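Local coordinates for protein alpha-1,2-mannosidase (Bacteroides thetaiotaomicron, PDB 2WW2) that hydrolyses alpha-mannosidic linkages with inversion of configuration, as a member of the calcium-dependent glycoside hydrolase family 92, at residues V32-G37 with A126-A131; P240-I245 with F301-S306. One frame throughout, in Å; residues are numbered along the deposited sequence.

Contact 1 (V32-G37 with A126-A131); sequences VAVPWG and ATSRGA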
# COMPACT_ATOMS: atom_id res chain seq x y z
N VAL A 32 8.36 18.16 -33.83
CA VAL A 32 8.10 19.21 -34.81
C VAL A 32 7.62 18.51 -36.09
O VAL A 32 8.31 17.65 -36.66
CB VAL A 32 9.37 20.00 -35.09
CG1 VAL A 32 9.13 21.07 -36.19
CG2 VAL A 32 9.87 20.65 -33.80
N ALA A 33 6.41 18.85 -36.54
CA ALA A 33 5.80 18.06 -37.61
C ALA A 33 4.62 18.80 -38.21
O ALA A 33 4.26 19.88 -37.76
CB ALA A 33 5.30 16.70 -37.03
N VAL A 34 4.03 18.21 -39.24
CA VAL A 34 2.65 18.53 -39.60
C VAL A 34 1.86 17.25 -39.33
O VAL A 34 2.45 16.19 -39.18
CB VAL A 34 2.47 19.01 -41.07
CG1 VAL A 34 3.16 20.36 -41.28
CG2 VAL A 34 3.02 17.97 -42.08
N PRO A 35 0.53 17.34 -39.26
CA PRO A 35 -0.23 16.16 -38.87
C PRO A 35 0.05 14.94 -39.76
O PRO A 35 0.09 15.07 -41.00
CB PRO A 35 -1.69 16.62 -39.01
CG PRO A 35 -1.60 18.13 -38.72
CD PRO A 35 -0.34 18.54 -39.40
N TRP A 36 0.22 13.79 -39.13
CA TRP A 36 0.55 12.51 -39.80
C TRP A 36 1.78 12.58 -40.73
O TRP A 36 1.91 11.78 -41.65
CB TRP A 36 -0.65 11.96 -40.58
CG TRP A 36 -1.90 11.92 -39.74
CD1 TRP A 36 -2.22 10.99 -38.77
CD2 TRP A 36 -2.96 12.88 -39.75
NE1 TRP A 36 -3.44 11.31 -38.20
CE2 TRP A 36 -3.90 12.47 -38.78
CE3 TRP A 36 -3.21 14.03 -40.50
CZ2 TRP A 36 -5.08 13.18 -38.54
CZ3 TRP A 36 -4.38 14.75 -40.26
CH2 TRP A 36 -5.30 14.32 -39.28
N GLY A 37 2.67 13.53 -40.50
CA GLY A 37 3.79 13.70 -41.41
C GLY A 37 4.72 12.50 -41.48
O GLY A 37 4.99 11.86 -40.47
N ALA A 126 9.05 21.93 -39.74
CA ALA A 126 8.94 20.78 -40.63
C ALA A 126 7.80 20.92 -41.64
O ALA A 126 6.80 21.57 -41.37
CB ALA A 126 8.76 19.51 -39.79
N THR A 127 7.96 20.27 -42.78
CA THR A 127 6.84 20.04 -43.68
C THR A 127 6.54 18.55 -43.48
O THR A 127 7.08 17.95 -42.55
CB THR A 127 7.24 20.32 -45.15
OG1 THR A 127 8.34 19.47 -45.53
CG2 THR A 127 7.66 21.80 -45.34
N SER A 128 5.71 17.95 -44.33
CA SER A 128 5.41 16.51 -44.22
C SER A 128 6.69 15.67 -44.30
O SER A 128 6.86 14.71 -43.55
CB SER A 128 4.47 16.07 -45.35
OG SER A 128 3.18 16.66 -45.18
N ARG A 129 7.57 16.02 -45.23
CA ARG A 129 8.74 15.19 -45.52
C ARG A 129 10.07 15.94 -45.41
O ARG A 129 11.12 15.33 -45.48
CB ARG A 129 8.56 14.55 -46.91
CG ARG A 129 7.30 13.69 -46.96
CD ARG A 129 7.00 13.13 -48.39
NE ARG A 129 5.68 12.52 -48.38
CZ ARG A 129 4.56 13.21 -48.47
NH1 ARG A 129 4.59 14.53 -48.59
NH2 ARG A 129 3.39 12.57 -48.45
N GLY A 130 10.04 17.24 -45.17
CA GLY A 130 11.29 17.98 -45.07
C GLY A 130 11.33 18.90 -43.87
O GLY A 130 10.39 18.91 -43.06
N ALA A 131 12.41 19.67 -43.75
CA ALA A 131 12.55 20.66 -42.66
C ALA A 131 13.43 21.80 -43.12
O ALA A 131 14.24 21.63 -44.04
CB ALA A 131 13.16 20.00 -41.41
O HOH W 1 6.53 22.00 -38.39
O HOH W 2 6.01 16.27 -40.53
O HOH W 3 1.43 15.15 -43.71

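Contact 2 (P240-I245 with F301-S306); sequences PEQAAI and FYEFDS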
# COMPACT_ATOMS: atom_id res chain seq x y z
N PRO A 240 17.04 8.26 -53.84
CA PRO A 240 17.60 9.61 -53.80
C PRO A 240 16.88 10.56 -54.76
O PRO A 240 16.69 11.73 -54.42
CB PRO A 240 19.06 9.39 -54.23
CG PRO A 240 19.36 8.00 -53.75
CD PRO A 240 18.09 7.24 -54.06
N GLU A 241 16.48 10.06 -55.92
CA GLU A 241 15.68 10.87 -56.85
C GLU A 241 14.35 11.33 -56.22
O GLU A 241 13.95 12.48 -56.40
CB GLU A 241 15.41 10.07 -58.14
CG GLU A 241 16.68 9.80 -58.96
CD GLU A 241 17.68 8.84 -58.27
OE1 GLU A 241 17.26 7.93 -57.51
OE2 GLU A 241 18.90 9.00 -58.52
N GLN A 242 13.67 10.46 -55.50
CA GLN A 242 12.41 10.86 -54.88
C GLN A 242 12.69 11.83 -53.74
O GLN A 242 11.88 12.72 -53.47
CB GLN A 242 11.63 9.64 -54.36
CG GLN A 242 10.28 9.99 -53.74
CD GLN A 242 9.31 10.65 -54.73
OE1 GLN A 242 9.14 10.17 -55.86
NE2 GLN A 242 8.65 11.72 -54.30
N ALA A 243 13.81 11.67 -53.05
CA ALA A 243 14.16 12.63 -51.99
C ALA A 243 14.31 14.04 -52.59
O ALA A 243 13.93 15.04 -51.97
CB ALA A 243 15.43 12.21 -51.25
N ALA A 244 14.84 14.11 -53.81
CA ALA A 244 15.04 15.41 -54.45
C ALA A 244 13.70 16.00 -54.89
O ALA A 244 13.49 17.21 -54.81
CB ALA A 244 16.01 15.30 -55.62
N ILE A 245 12.80 15.15 -55.36
CA ILE A 245 11.44 15.61 -55.68
C ILE A 245 10.75 16.18 -54.42
O ILE A 245 10.15 17.28 -54.47
CB ILE A 245 10.60 14.44 -56.26
CG1 ILE A 245 11.13 14.06 -57.65
CG2 ILE A 245 9.11 14.80 -56.33
CD1 ILE A 245 10.65 12.70 -58.16
N PHE A 301 3.10 7.17 -44.95
CA PHE A 301 4.35 6.57 -45.40
C PHE A 301 4.44 6.59 -46.93
O PHE A 301 5.24 5.88 -47.55
CB PHE A 301 4.45 5.14 -44.86
CG PHE A 301 5.86 4.65 -44.70
CD1 PHE A 301 6.67 5.17 -43.69
CD2 PHE A 301 6.37 3.66 -45.53
CE1 PHE A 301 7.99 4.71 -43.54
CE2 PHE A 301 7.67 3.18 -45.36
CZ PHE A 301 8.48 3.73 -44.36
N TYR A 302 3.59 7.42 -47.54
CA TYR A 302 3.58 7.58 -48.98
C TYR A 302 4.15 8.95 -49.37
O TYR A 302 4.31 9.86 -48.52
CB TYR A 302 2.17 7.41 -49.56
CG TYR A 302 1.11 8.32 -48.94
CD1 TYR A 302 0.81 9.55 -49.50
CD2 TYR A 302 0.42 7.92 -47.80
CE1 TYR A 302 -0.15 10.38 -48.94
CE2 TYR A 302 -0.54 8.74 -47.23
CZ TYR A 302 -0.83 9.96 -47.80
OH TYR A 302 -1.79 10.75 -47.23
N GLU A 303 4.42 9.08 -50.66
CA GLU A 303 5.10 10.22 -51.21
C GLU A 303 4.44 10.51 -52.56
O GLU A 303 3.68 9.69 -53.08
CB GLU A 303 6.60 9.87 -51.37
CG GLU A 303 7.17 9.20 -50.10
CD GLU A 303 8.69 8.99 -50.13
OE1 GLU A 303 9.41 9.85 -50.65
OE2 GLU A 303 9.14 7.96 -49.58
N PHE A 304 4.70 11.68 -53.12
CA PHE A 304 4.11 12.01 -54.41
C PHE A 304 5.19 12.07 -55.46
O PHE A 304 6.11 12.88 -55.37
CB PHE A 304 3.33 13.31 -54.33
CG PHE A 304 2.13 13.23 -53.43
CD1 PHE A 304 0.95 12.66 -53.89
CD2 PHE A 304 2.19 13.71 -52.13
CE1 PHE A 304 -0.16 12.57 -53.06
CE2 PHE A 304 1.09 13.62 -51.29
CZ PHE A 304 -0.09 13.04 -51.77
N ASP A 305 5.06 11.21 -56.46
CA ASP A 305 6.08 11.06 -57.49
C ASP A 305 6.14 12.26 -58.45
O ASP A 305 5.47 13.27 -58.21
CB ASP A 305 5.88 9.75 -58.25
CG ASP A 305 4.64 9.76 -59.14
OD1 ASP A 305 3.99 10.81 -59.32
OD2 ASP A 305 4.30 8.68 -59.66
N SER A 306 6.93 12.17 -59.51
CA SER A 306 7.09 13.31 -60.43
C SER A 306 5.79 13.69 -61.13
O SER A 306 5.62 14.84 -61.54
CB SER A 306 8.19 13.06 -61.47
OG SER A 306 7.88 11.94 -62.27

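Contact 1 (V32-G37 with A126-A131)
V34 sets its CG2 methyl over one face of the flat T127-S128 peptide group, 3.5 Å from S128 N. The same methyl meets the S128 hydroxyl: V34 CG2 is 3.4 Å from S128 OG. The first torsion of V34 (chi1 -67°) puts CG1 anti to the carbonyl carbon, and this second branch packs against A126 O. The indole of W36 turns away from 126-131 and makes edge-to-face contacts with Y270 and F342. A126 fills the other end of the contact. A126 CB lies against the V32 carbonyl oxygen, A33 CA and V32 CG1, the last at 3.9 Å.

No hydrogen bond passes directly between the two segments; three waters make the polar links. Water 1 accepts from A126 N at 2.9 Å and can donate to A33 O, though it has more acceptors nearby than protons. W267 NE1 also reaches A33 O. Water 2 accepts from V34 N and donates to T127 O at 2.8 Å. Water 3 takes the S128 hydroxyl, with S128 OG 2.7 Å away, and donates to P35 O.

Each segment also has its own internal bracing. V34 to G37 form a type II beta turn, closed by G37 N to V34 O. T127 OG1 accepts from G130 N at 2.8 Å in an ST motif, and it also bonds to E250. Helix 256-271 packs on V34 through A263.

The contact therefore joins a turn before strand 40-44 to the bend between strands 121-126 and 130-136. Methyl packing supplies direct touch. Water links backbone groups of the two segments, and the S128 hydroxyl to P35 O, that make no direct bond.

Contact 2 (P240-I245 with F301-S306)
Q242 and F304 form the one hydrogen bond across this contact. Q242 NE2 donates to F304 O at 3.0 Å, with an N-H...O angle of 153°. The donor stands well above the carbonyl plane, 64° out of it. F304 O also receives R249 NH1, so two donors grip the strand carbonyl. Q242 NE2 thus bonds both to the strand, at F304 O, and to its own helix, at N246 OD1. Q242 reaches there by a bend at chi2 (62°), which turns CD out of an extended path.

Van der Waals packing completes the contact. Q242 and E303 run antiparallel alongside one another, and the aliphatic CG of Q242 lies 3.2 Å from E303 OE1. Their amide and carboxylate planes are nearly perpendicular. The carboxylate is fixed by outside partners: S236 OG and N246 ND2 at OE1, and F237 N at OE2. I245 CG2 lies 3.7 Å from F304 O, and I245 CD1 lies 4.1 Å from S306 CB. Q242 OE1 rests 3.6 Å from D305 CA.

Helix 240-250 follows strand 229-236 closely, and its first turns here pack against the end of strand 299-304 and the loop beyond. This is helix-on-strand packing, consistent with the linker between the N-terminal beta-sandwich and the (alpha/alpha) barrel of GH92 enzymes.

In the fold
Both segments of contact 1 come earlier in the chain than those of contact 2, and the two centres lie 14 Å apart on the same side of the protein. Contact 1 belongs to the N-terminal domain of the GH92 family and contact 2 to its catalytic domain. R129 of contact 1 reaches across to contact 2. R129 NH2 probably bonds to Y302 O at 2.9 Å, and its guanidinium packs against E303 and F304. R129 also makes a salt bridge to E250, on the same helix 240-250 that supplies Q242 and I245. Together the contacts tie the N-terminal strands to helix 240-250 and strand 299-304, which probably joins the two parts of the enzyme.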